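Local atomic coordinates of methyltransferase (Streptomyces avermitilis, PDB entry 3GO4), a protein that probably transfers methyl groups from S-adenosyl-L-methionine to a substrate not yet known, and binds the spent cofactor S-adenosyl-L-homocysteine. Residues R63-R68 with V247-W252; L83-G88 with V162-I167; A168-V173 with M198-A203. All coordinates share one frame; numbering follows the deposited sequence.

Contact 1: R63-R68 with V247-W252. With SAH (S-adenosyl-L-homocysteine), chain B.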
# COMPACT_ATOMS: atom_id res chain seq x y z
N ARG A 63 7.40 -2.22 2.54
CA ARG A 63 7.80 -0.87 2.18
C ARG A 63 8.86 -0.90 1.07
O ARG A 63 8.79 -0.08 0.18
CB ARG A 63 8.30 -0.07 3.38
CG ARG A 63 8.54 1.45 3.09
CD ARG A 63 7.27 2.16 2.77
NE ARG A 63 7.45 3.61 2.53
CZ ARG A 63 6.44 4.47 2.48
NH1 ARG A 63 5.20 4.07 2.67
NH2 ARG A 63 6.67 5.77 2.28
N ASP A 64 9.79 -1.84 1.11
CA ASP A 64 10.81 -2.00 0.05
C ASP A 64 10.13 -2.47 -1.25
O ASP A 64 10.56 -2.10 -2.34
CB ASP A 64 11.89 -2.99 0.41
CG ASP A 64 12.83 -2.49 1.55
OD1 ASP A 64 12.90 -1.27 1.85
OD2 ASP A 64 13.48 -3.35 2.14
N TRP A 65 9.03 -3.23 -1.14
CA TRP A 65 8.34 -3.72 -2.33
C TRP A 65 7.71 -2.51 -3.03
O TRP A 65 7.84 -2.38 -4.25
CB TRP A 65 7.30 -4.81 -2.05
CG TRP A 65 6.60 -5.23 -3.31
CD1 TRP A 65 7.04 -6.12 -4.22
CD2 TRP A 65 5.35 -4.72 -3.82
NE1 TRP A 65 6.17 -6.22 -5.26
CE2 TRP A 65 5.11 -5.39 -5.03
CE3 TRP A 65 4.40 -3.80 -3.34
CZ2 TRP A 65 3.97 -5.15 -5.81
CZ3 TRP A 65 3.25 -3.58 -4.10
CH2 TRP A 65 3.05 -4.25 -5.32
N MSE A 66 7.02 -1.66 -2.27
CA MSE A 66 6.49 -0.41 -2.80
C MSE A 66 7.52 0.38 -3.61
O MSE A 66 7.21 0.84 -4.71
CB MSE A 66 5.93 0.48 -1.67
CG MSE A 66 5.32 1.77 -2.14
SE MSE A 66 6.50 3.25 -2.54
CE MSE A 66 7.10 3.68 -0.75
N ASN A 67 8.75 0.46 -3.11
CA ASN A 67 9.81 1.22 -3.80
C ASN A 67 10.22 0.59 -5.14
O ASN A 67 10.41 1.32 -6.11
CB ASN A 67 11.07 1.39 -2.91
CG ASN A 67 10.80 2.15 -1.60
OD1 ASN A 67 9.66 2.57 -1.29
ND2 ASN A 67 11.85 2.28 -0.80
N ARG A 68 10.34 -0.73 -5.20
CA ARG A 68 10.70 -1.42 -6.43
C ARG A 68 9.53 -1.40 -7.41
O ARG A 68 9.72 -1.22 -8.58
CB ARG A 68 11.20 -2.87 -6.17
CG ARG A 68 12.47 -2.95 -5.31
CD ARG A 68 13.17 -4.31 -5.34
NE ARG A 68 12.24 -5.40 -5.13
CZ ARG A 68 11.71 -5.70 -3.95
NH1 ARG A 68 12.05 -5.02 -2.86
NH2 ARG A 68 10.85 -6.72 -3.87
N VAL A 247 3.55 -13.17 -6.24
CA VAL A 247 4.60 -13.85 -5.46
C VAL A 247 4.82 -13.09 -4.15
O VAL A 247 4.45 -11.93 -3.98
CB VAL A 247 5.99 -13.89 -6.24
CG1 VAL A 247 5.87 -14.61 -7.58
CG2 VAL A 247 6.53 -12.49 -6.47
N GLN A 248 5.43 -13.77 -3.19
CA GLN A 248 5.83 -13.10 -1.95
C GLN A 248 6.69 -11.91 -2.35
O GLN A 248 7.51 -12.00 -3.26
CB GLN A 248 6.60 -14.03 -1.03
CG GLN A 248 5.77 -15.15 -0.44
CD GLN A 248 6.54 -15.88 0.64
OE1 GLN A 248 7.45 -16.69 0.35
NE2 GLN A 248 6.19 -15.62 1.89
N VAL A 249 6.48 -10.79 -1.66
CA VAL A 249 7.10 -9.49 -2.02
C VAL A 249 8.61 -9.50 -2.17
O VAL A 249 9.10 -8.86 -3.09
CB VAL A 249 6.65 -8.35 -1.06
CG1 VAL A 249 5.14 -8.09 -1.23
CG2 VAL A 249 6.98 -8.68 0.41
N HIS A 250 9.34 -10.22 -1.32
CA HIS A 250 10.83 -10.28 -1.42
C HIS A 250 11.37 -11.04 -2.65
O HIS A 250 12.58 -11.01 -2.92
CB HIS A 250 11.43 -10.87 -0.14
CG HIS A 250 11.15 -12.33 0.06
ND1 HIS A 250 9.87 -12.84 0.15
CD2 HIS A 250 11.99 -13.37 0.29
CE1 HIS A 250 9.94 -14.14 0.39
NE2 HIS A 250 11.21 -14.49 0.46
N LYS A 251 10.49 -11.74 -3.34
CA LYS A 251 10.79 -12.44 -4.57
C LYS A 251 10.27 -11.67 -5.81
O LYS A 251 10.36 -12.18 -6.91
CB LYS A 251 10.19 -13.85 -4.55
CG LYS A 251 10.82 -14.76 -3.48
CD LYS A 251 10.07 -16.09 -3.33
CE LYS A 251 10.65 -16.94 -2.18
NZ LYS A 251 10.19 -18.36 -2.27
N TRP A 252 9.71 -10.47 -5.62
CA TRP A 252 9.21 -9.67 -6.78
C TRP A 252 10.31 -8.70 -7.21
O TRP A 252 10.59 -7.71 -6.51
CB TRP A 252 7.94 -8.93 -6.42
CG TRP A 252 7.22 -8.36 -7.59
CD1 TRP A 252 6.14 -8.91 -8.23
CD2 TRP A 252 7.50 -7.13 -8.26
NE1 TRP A 252 5.73 -8.10 -9.25
CE2 TRP A 252 6.56 -7.02 -9.32
CE3 TRP A 252 8.45 -6.12 -8.09
CZ2 TRP A 252 6.54 -5.92 -10.19
CZ3 TRP A 252 8.45 -5.03 -8.97
CH2 TRP A 252 7.49 -4.94 -10.01
N SAH B . 0.56 1.95 1.42
CA SAH B . 1.58 2.23 2.52
CB SAH B . 0.96 2.28 3.93
CG SAH B . 0.36 0.94 4.39
SD SAH B . -0.42 1.03 5.99
C SAH B . 2.68 1.19 2.47
O SAH B . 3.84 1.42 2.79
OXT SAH B . 2.44 0.06 2.04
C5' SAH B . -2.16 0.93 5.72
C4' SAH B . -2.76 2.31 5.53
O4' SAH B . -4.07 2.17 4.98
C3' SAH B . -2.89 3.07 6.84
O3' SAH B . -2.30 4.34 6.67
C2' SAH B . -4.39 3.17 7.05
O2' SAH B . -4.81 4.32 7.76
C1' SAH B . -4.89 3.14 5.62
N9 SAH B . -6.29 2.73 5.48
C8 SAH B . -6.87 1.69 6.10
N7 SAH B . -8.17 1.58 5.75
C5 SAH B . -8.42 2.57 4.89
C6 SAH B . -9.60 3.02 4.13
N6 SAH B . -10.75 2.32 4.27
N1 SAH B . -9.47 4.11 3.34
C2 SAH B . -8.28 4.76 3.20
N3 SAH B . -7.16 4.41 3.87
C4 SAH B . -7.17 3.33 4.70
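Trp65, on helix 55-75, drives the edge of its indole at the face of Trp252, and the side chain is worth following outward. Its CB already touches Val249, 3.7 Å from Val249 CB. CG lies anti to the backbone N (chi1 178°), which carries the indole off the helix into the turn 249-252; there Val249 CG1 sits over one face of the five-membered ring of Trp65 in a CH-pi contact, 4.1 Å from its centroid. Trp65 CD1 rests 3.7 Å from Trp252 CB. NE1 comes closest to Trp252, standing over one face of its ring toward the rim, 3.3 Å from Trp252 CG. The five-membered rings of Trp65 and Trp252 make an offset edge-to-face pair with planes at 76°. At the far end of the indole, Trp65 CH2 lies 3.0 Å from Met198 O, and CZ3 packs on Ile167 CD1, so this tryptophan spans several strands of the sheet. This is a helix lying against one side of the mixed sheet of a Rossmann-like methyltransferase, at the antiparallel end where strand 240-248 gives way to a short 3-10 turn. Arg68 bends at chi3 (-49°) and presents NE and NH2 together to Trp252 O, at 3.2 Å and 2.8 Å, with the oxygen in the guanidinium plane; two donors on one oxygen probably hold the guanidinium flat against the end of the turn. Arg63 takes no part in the contact with 247-252; its NH1 donates to SAH O at 3.0 Å, while its NH2 holds Thr91 O.

Contact 2: L83-G88 with V162-I167. With SAH (S-adenosyl-L-homocysteine), chain B.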
# COMPACT_ATOMS: atom_id res chain seq x y z
N LEU A 83 -2.19 7.00 -8.34
CA LEU A 83 -3.28 7.21 -7.36
C LEU A 83 -3.00 6.14 -6.29
O LEU A 83 -3.03 4.94 -6.58
CB LEU A 83 -4.65 7.04 -7.97
CG LEU A 83 -5.90 7.07 -7.05
CD1 LEU A 83 -5.94 8.32 -6.22
CD2 LEU A 83 -7.13 6.92 -7.93
N ASP A 84 -2.71 6.60 -5.08
CA ASP A 84 -2.25 5.73 -3.97
C ASP A 84 -3.27 5.71 -2.86
O ASP A 84 -3.52 6.74 -2.25
CB ASP A 84 -0.96 6.29 -3.45
CG ASP A 84 -0.26 5.41 -2.43
OD1 ASP A 84 -0.09 4.18 -2.60
OD2 ASP A 84 0.24 6.02 -1.48
N ILE A 85 -3.85 4.54 -2.63
CA ILE A 85 -4.91 4.35 -1.65
C ILE A 85 -4.34 3.65 -0.42
O ILE A 85 -3.82 2.52 -0.51
CB ILE A 85 -6.12 3.57 -2.24
CG1 ILE A 85 -6.53 4.10 -3.61
CG2 ILE A 85 -7.37 3.59 -1.27
CD1 ILE A 85 -6.87 5.58 -3.68
N GLY A 86 -4.47 4.32 0.72
CA GLY A 86 -3.92 3.86 1.99
C GLY A 86 -2.46 4.26 2.00
O GLY A 86 -1.57 3.41 2.19
N THR A 87 -2.24 5.55 1.79
CA THR A 87 -0.89 6.08 1.71
C THR A 87 -0.05 5.85 2.94
O THR A 87 1.13 5.61 2.83
CB THR A 87 -0.90 7.60 1.36
OG1 THR A 87 -1.49 7.75 0.06
CG2 THR A 87 0.55 8.18 1.32
N GLY A 88 -0.65 5.90 4.12
CA GLY A 88 0.20 5.79 5.32
C GLY A 88 1.03 7.03 5.63
O GLY A 88 1.03 8.05 4.90
N VAL A 162 -2.83 5.74 -15.57
CA VAL A 162 -2.68 5.90 -14.12
C VAL A 162 -2.33 4.55 -13.45
O VAL A 162 -2.89 3.50 -13.80
CB VAL A 162 -4.01 6.45 -13.49
CG1 VAL A 162 -3.94 6.49 -11.96
CG2 VAL A 162 -4.36 7.83 -14.04
N ALA A 163 -1.34 4.56 -12.56
CA ALA A 163 -0.99 3.37 -11.75
C ALA A 163 -1.79 3.49 -10.44
O ALA A 163 -1.60 4.46 -9.70
CB ALA A 163 0.51 3.33 -11.49
N LEU A 164 -2.72 2.55 -10.19
CA LEU A 164 -3.52 2.51 -8.96
C LEU A 164 -2.69 1.67 -7.99
O LEU A 164 -2.49 0.47 -8.20
CB LEU A 164 -4.89 1.90 -9.22
CG LEU A 164 -5.87 1.74 -8.05
CD1 LEU A 164 -6.15 3.08 -7.34
CD2 LEU A 164 -7.14 1.04 -8.54
N THR A 165 -2.18 2.30 -6.94
CA THR A 165 -1.37 1.60 -5.94
C THR A 165 -2.22 1.39 -4.69
O THR A 165 -2.65 2.32 -4.07
CB THR A 165 -0.08 2.34 -5.56
OG1 THR A 165 -0.35 3.73 -5.32
CG2 THR A 165 0.97 2.21 -6.67
N VAL A 166 -2.42 0.13 -4.35
CA VAL A 166 -3.25 -0.25 -3.22
C VAL A 166 -2.38 -1.20 -2.40
O VAL A 166 -2.48 -2.40 -2.49
CB VAL A 166 -4.57 -0.86 -3.74
CG1 VAL A 166 -5.54 -1.18 -2.56
CG2 VAL A 166 -5.24 0.10 -4.73
N ILE A 167 -1.54 -0.62 -1.56
CA ILE A 167 -0.50 -1.37 -0.90
C ILE A 167 -0.67 -1.50 0.59
O ILE A 167 -0.72 -0.50 1.30
CB ILE A 167 0.88 -0.75 -1.24
CG1 ILE A 167 0.96 -0.55 -2.77
CG2 ILE A 167 2.08 -1.61 -0.65
CD1 ILE A 167 2.33 -0.08 -3.34
N SAH B . 0.56 1.95 1.42
CA SAH B . 1.58 2.23 2.52
CB SAH B . 0.96 2.28 3.93
CG SAH B . 0.36 0.94 4.39
SD SAH B . -0.42 1.03 5.99
C SAH B . 2.68 1.19 2.47
O SAH B . 3.84 1.42 2.79
OXT SAH B . 2.44 0.06 2.04
C5' SAH B . -2.16 0.93 5.72
C4' SAH B . -2.76 2.31 5.53
O4' SAH B . -4.07 2.17 4.98
C3' SAH B . -2.89 3.07 6.84
O3' SAH B . -2.30 4.34 6.67
C2' SAH B . -4.39 3.17 7.05
O2' SAH B . -4.81 4.32 7.76
C1' SAH B . -4.89 3.14 5.62
N9 SAH B . -6.29 2.73 5.48
C8 SAH B . -6.87 1.69 6.10
N7 SAH B . -8.17 1.58 5.75
C5 SAH B . -8.42 2.57 4.89
C6 SAH B . -9.60 3.02 4.13
N6 SAH B . -10.75 2.32 4.27
N1 SAH B . -9.47 4.11 3.34
C2 SAH B . -8.28 4.76 3.20
N3 SAH B . -7.16 4.41 3.87
C4 SAH B . -7.17 3.33 4.70
O HOH W 1 -1.33 2.10 -1.14
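Val162 enters the pairing first, its CG1 4.1 Å from Leu83 CB, just ahead of strand 163-167. Ala163 O accepts from Leu83 N. Leu164 runs alongside Leu83, its CD1 against Leu83 CG and on to Ile85 CG1, 3.9 Å from the latter. Thr165 N and O both bond to strand 81-85, straddling Asp84: N gives to Leu83 O, and O takes from Ile85 N at 2.9 Å, a nearly straight bond of 170°. On the face opposite Leu83 and Leu164, Thr165 OG1 is turned between its own N and carbonyl carbon (chi1 46°) and donates to Asp84 OD1 at 2.8 Å, on the anti side and somewhat out of the carboxylate plane. Thr87 OG1 gives to Asp84 OD2 from above that plane, and a water is hydrogen-bonded to Asp84 OD1. Putting an alanine at Asp84 would probably leave the hydroxyls of Thr165 and Thr87 without this acceptor and loosen the turn into Gly86. After Val166, Ile167 N donates to the same water, while Ile167 O and Gly86 O both accept from the amino N of SAH, at 2.8 and 2.7 Å. Gly86, with positive phi, and Gly88 lie where a CB would strike the ligand, consistent with the glycine-rich loop after the first strand of Rossmann-like methyltransferases. The two parallel strands are central in the sheet: strand 107-112 flanks 81-85, strand 195-201 flanks 163-167, and helix 55-75 packs on Ala163 and Ile167.

Contact 3: A168-V173 with M198-A203. With SAH (S-adenosyl-L-homocysteine), chain B.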
# COMPACT_ATOMS: atom_id res chain seq x y z
N ALA A 168 -0.70 -2.75 1.05
CA ALA A 168 -0.75 -3.07 2.47
C ALA A 168 -1.98 -2.51 3.09
O ALA A 168 -1.91 -2.02 4.22
CB ALA A 168 0.39 -2.49 3.22
N ILE A 169 -3.06 -2.50 2.33
CA ILE A 169 -4.34 -1.98 2.87
C ILE A 169 -5.50 -2.94 2.74
O ILE A 169 -6.37 -2.99 3.66
CB ILE A 169 -4.71 -0.60 2.25
CG1 ILE A 169 -6.13 -0.16 2.69
CG2 ILE A 169 -4.77 -0.68 0.77
CD1 ILE A 169 -6.48 1.24 2.31
N VAL A 170 -5.52 -3.73 1.67
CA VAL A 170 -6.67 -4.59 1.43
C VAL A 170 -6.90 -5.66 2.53
O VAL A 170 -8.01 -6.14 2.70
CB VAL A 170 -6.67 -5.21 -0.00
CG1 VAL A 170 -5.73 -6.41 -0.12
CG2 VAL A 170 -8.05 -5.60 -0.38
N HIS A 171 -5.87 -5.97 3.31
CA HIS A 171 -6.06 -6.94 4.39
C HIS A 171 -6.97 -6.35 5.49
O HIS A 171 -7.47 -7.10 6.32
CB HIS A 171 -4.73 -7.50 4.91
CG HIS A 171 -3.79 -6.46 5.43
ND1 HIS A 171 -2.97 -5.72 4.62
CD2 HIS A 171 -3.52 -6.07 6.70
CE1 HIS A 171 -2.25 -4.89 5.35
NE2 HIS A 171 -2.56 -5.09 6.62
N PHE A 172 -7.22 -5.04 5.46
CA PHE A 172 -8.17 -4.43 6.43
C PHE A 172 -9.59 -4.33 5.88
O PHE A 172 -10.50 -3.76 6.54
CB PHE A 172 -7.71 -3.05 6.86
CG PHE A 172 -6.41 -3.05 7.60
CD1 PHE A 172 -6.33 -3.52 8.90
CD2 PHE A 172 -5.26 -2.57 7.01
CE1 PHE A 172 -5.13 -3.50 9.60
CE2 PHE A 172 -4.07 -2.55 7.71
CZ PHE A 172 -4.01 -3.04 9.00
N VAL A 173 -9.81 -4.90 4.68
CA VAL A 173 -11.11 -4.85 4.02
C VAL A 173 -11.65 -6.27 4.02
O VAL A 173 -11.06 -7.19 3.44
CB VAL A 173 -11.03 -4.30 2.55
CG1 VAL A 173 -12.47 -4.16 1.98
CG2 VAL A 173 -10.29 -2.96 2.49
N MSE A 198 -0.60 -4.07 -6.03
CA MSE A 198 -1.12 -4.38 -4.73
C MSE A 198 -0.16 -5.21 -3.88
O MSE A 198 0.72 -5.95 -4.43
CB MSE A 198 -2.40 -5.20 -4.88
CG MSE A 198 -3.41 -4.61 -5.79
SE MSE A 198 -5.11 -5.50 -5.43
CE MSE A 198 -5.37 -5.04 -3.56
N SER A 199 -0.25 -5.06 -2.56
CA SER A 199 0.43 -6.01 -1.66
C SER A 199 -0.71 -6.62 -0.83
O SER A 199 -1.56 -5.89 -0.30
CB SER A 199 1.56 -5.41 -0.81
OG SER A 199 1.05 -4.47 0.13
N ILE A 200 -0.76 -7.95 -0.77
CA ILE A 200 -1.92 -8.63 -0.20
C ILE A 200 -1.46 -9.56 0.90
O ILE A 200 -0.69 -10.49 0.67
CB ILE A 200 -2.75 -9.40 -1.30
CG1 ILE A 200 -3.21 -8.43 -2.40
CG2 ILE A 200 -3.97 -10.11 -0.66
CD1 ILE A 200 -3.79 -9.13 -3.67
N GLY A 201 -1.98 -9.31 2.10
CA GLY A 201 -1.63 -10.08 3.28
C GLY A 201 -2.11 -11.52 3.22
O GLY A 201 -3.25 -11.82 2.79
N THR A 202 -1.25 -12.43 3.67
CA THR A 202 -1.56 -13.86 3.65
C THR A 202 -0.96 -14.53 4.89
O THR A 202 0.02 -14.04 5.41
CB THR A 202 -0.99 -14.53 2.39
OG1 THR A 202 -1.26 -15.94 2.43
CG2 THR A 202 0.52 -14.31 2.30
N ALA A 203 -1.65 -15.55 5.42
CA ALA A 203 -1.16 -16.36 6.55
C ALA A 203 -0.52 -17.68 6.08
O ALA A 203 0.06 -18.41 6.87
CB ALA A 203 -2.31 -16.65 7.53
N SAH B . 0.56 1.95 1.42
CA SAH B . 1.58 2.23 2.52
CB SAH B . 0.96 2.28 3.93
CG SAH B . 0.36 0.94 4.39
SD SAH B . -0.42 1.03 5.99
C SAH B . 2.68 1.19 2.47
O SAH B . 3.84 1.42 2.79
OXT SAH B . 2.44 0.06 2.04
C5' SAH B . -2.16 0.93 5.72
C4' SAH B . -2.76 2.31 5.53
O4' SAH B . -4.07 2.17 4.98
C3' SAH B . -2.89 3.07 6.84
O3' SAH B . -2.30 4.34 6.67
C2' SAH B . -4.39 3.17 7.05
O2' SAH B . -4.81 4.32 7.76
C1' SAH B . -4.89 3.14 5.62
N9 SAH B . -6.29 2.73 5.48
C8 SAH B . -6.87 1.69 6.10
N7 SAH B . -8.17 1.58 5.75
C5 SAH B . -8.42 2.57 4.89
C6 SAH B . -9.60 3.02 4.13
N6 SAH B . -10.75 2.32 4.27
N1 SAH B . -9.47 4.11 3.34
C2 SAH B . -8.28 4.76 3.20
N3 SAH B . -7.16 4.41 3.87
C4 SAH B . -7.17 3.33 4.70
O HOH W 2 -3.53 -3.89 -0.31
O HOH W 3 -2.86 -6.49 2.19
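Val170 pushes CG1 at the selenomethionine Met198, 3.7 Å from Met198 CE. That branch stands between the valine's own N and carbonyl carbon (chi1 80°), which turns it to strand 195-201, where Ile200 CG1 lies 4.0 Å from the same Val170 CG1. Met198 starts anti to its carbonyl carbon and bends at chi3 (61°), bringing CE to Val170 CG1; the two side chains cross at about a right angle. Ser199 also has its OG between backbone N and carbonyl carbon, a position from which it faces Ala168; Ala168 N comes within 2.6 Å of Ser199 OG, but the bond is bent and weak, and the stronger partner of this hydroxyl is Asn62, a residue that binds SAH. His171 lays CB against the backbone of Gly201, where there would be little space for a side chain. Its chi1 of 59° turns the ring so that His171 ND1 is 2.6 Å from a water, and Phe172 CD2 lies over one ring face. This water donates to Ser199 O and accepts from Gly201 N at 3.0 Å. A second water takes the N-H of Val170 and donates to Ser199 O at 2.8 Å. On the ligand side, Ile169 extends its chain, CD1 ending 3.2 Å from C4 of the SAH adenine. Waters and apolar contacts thus carry most of the direct joint between this loop and the strand, and Arg227, bonded to Val170 O, Val173 O, Gly201 and Thr202, is a further bridge, so the loop's hold probably does not rest on the one weak bond.

How the contacts relate
All three contacts are buried and reach one sheet, yet their chemistry follows their place in it. Contact 2 is the sheet's own interior, parallel strands tied by regular backbone bonds. Contact 1 packs a helix on the sheet's antiparallel end, using aromatic rings and an arginine, and contact 3 fastens a loop to the next strand through waters and apolar side chains, with one weak direct bond. Ile167 links them: its CD1 meets Met66 CG of contact 1 at 3.7 Å, and its CG2 lies beside Ser199 of contact 3. All three also meet SAH, contact 1 at the carboxylate, contact 2 at the amino group, and contact 3 along the adenine and the C5' carbon.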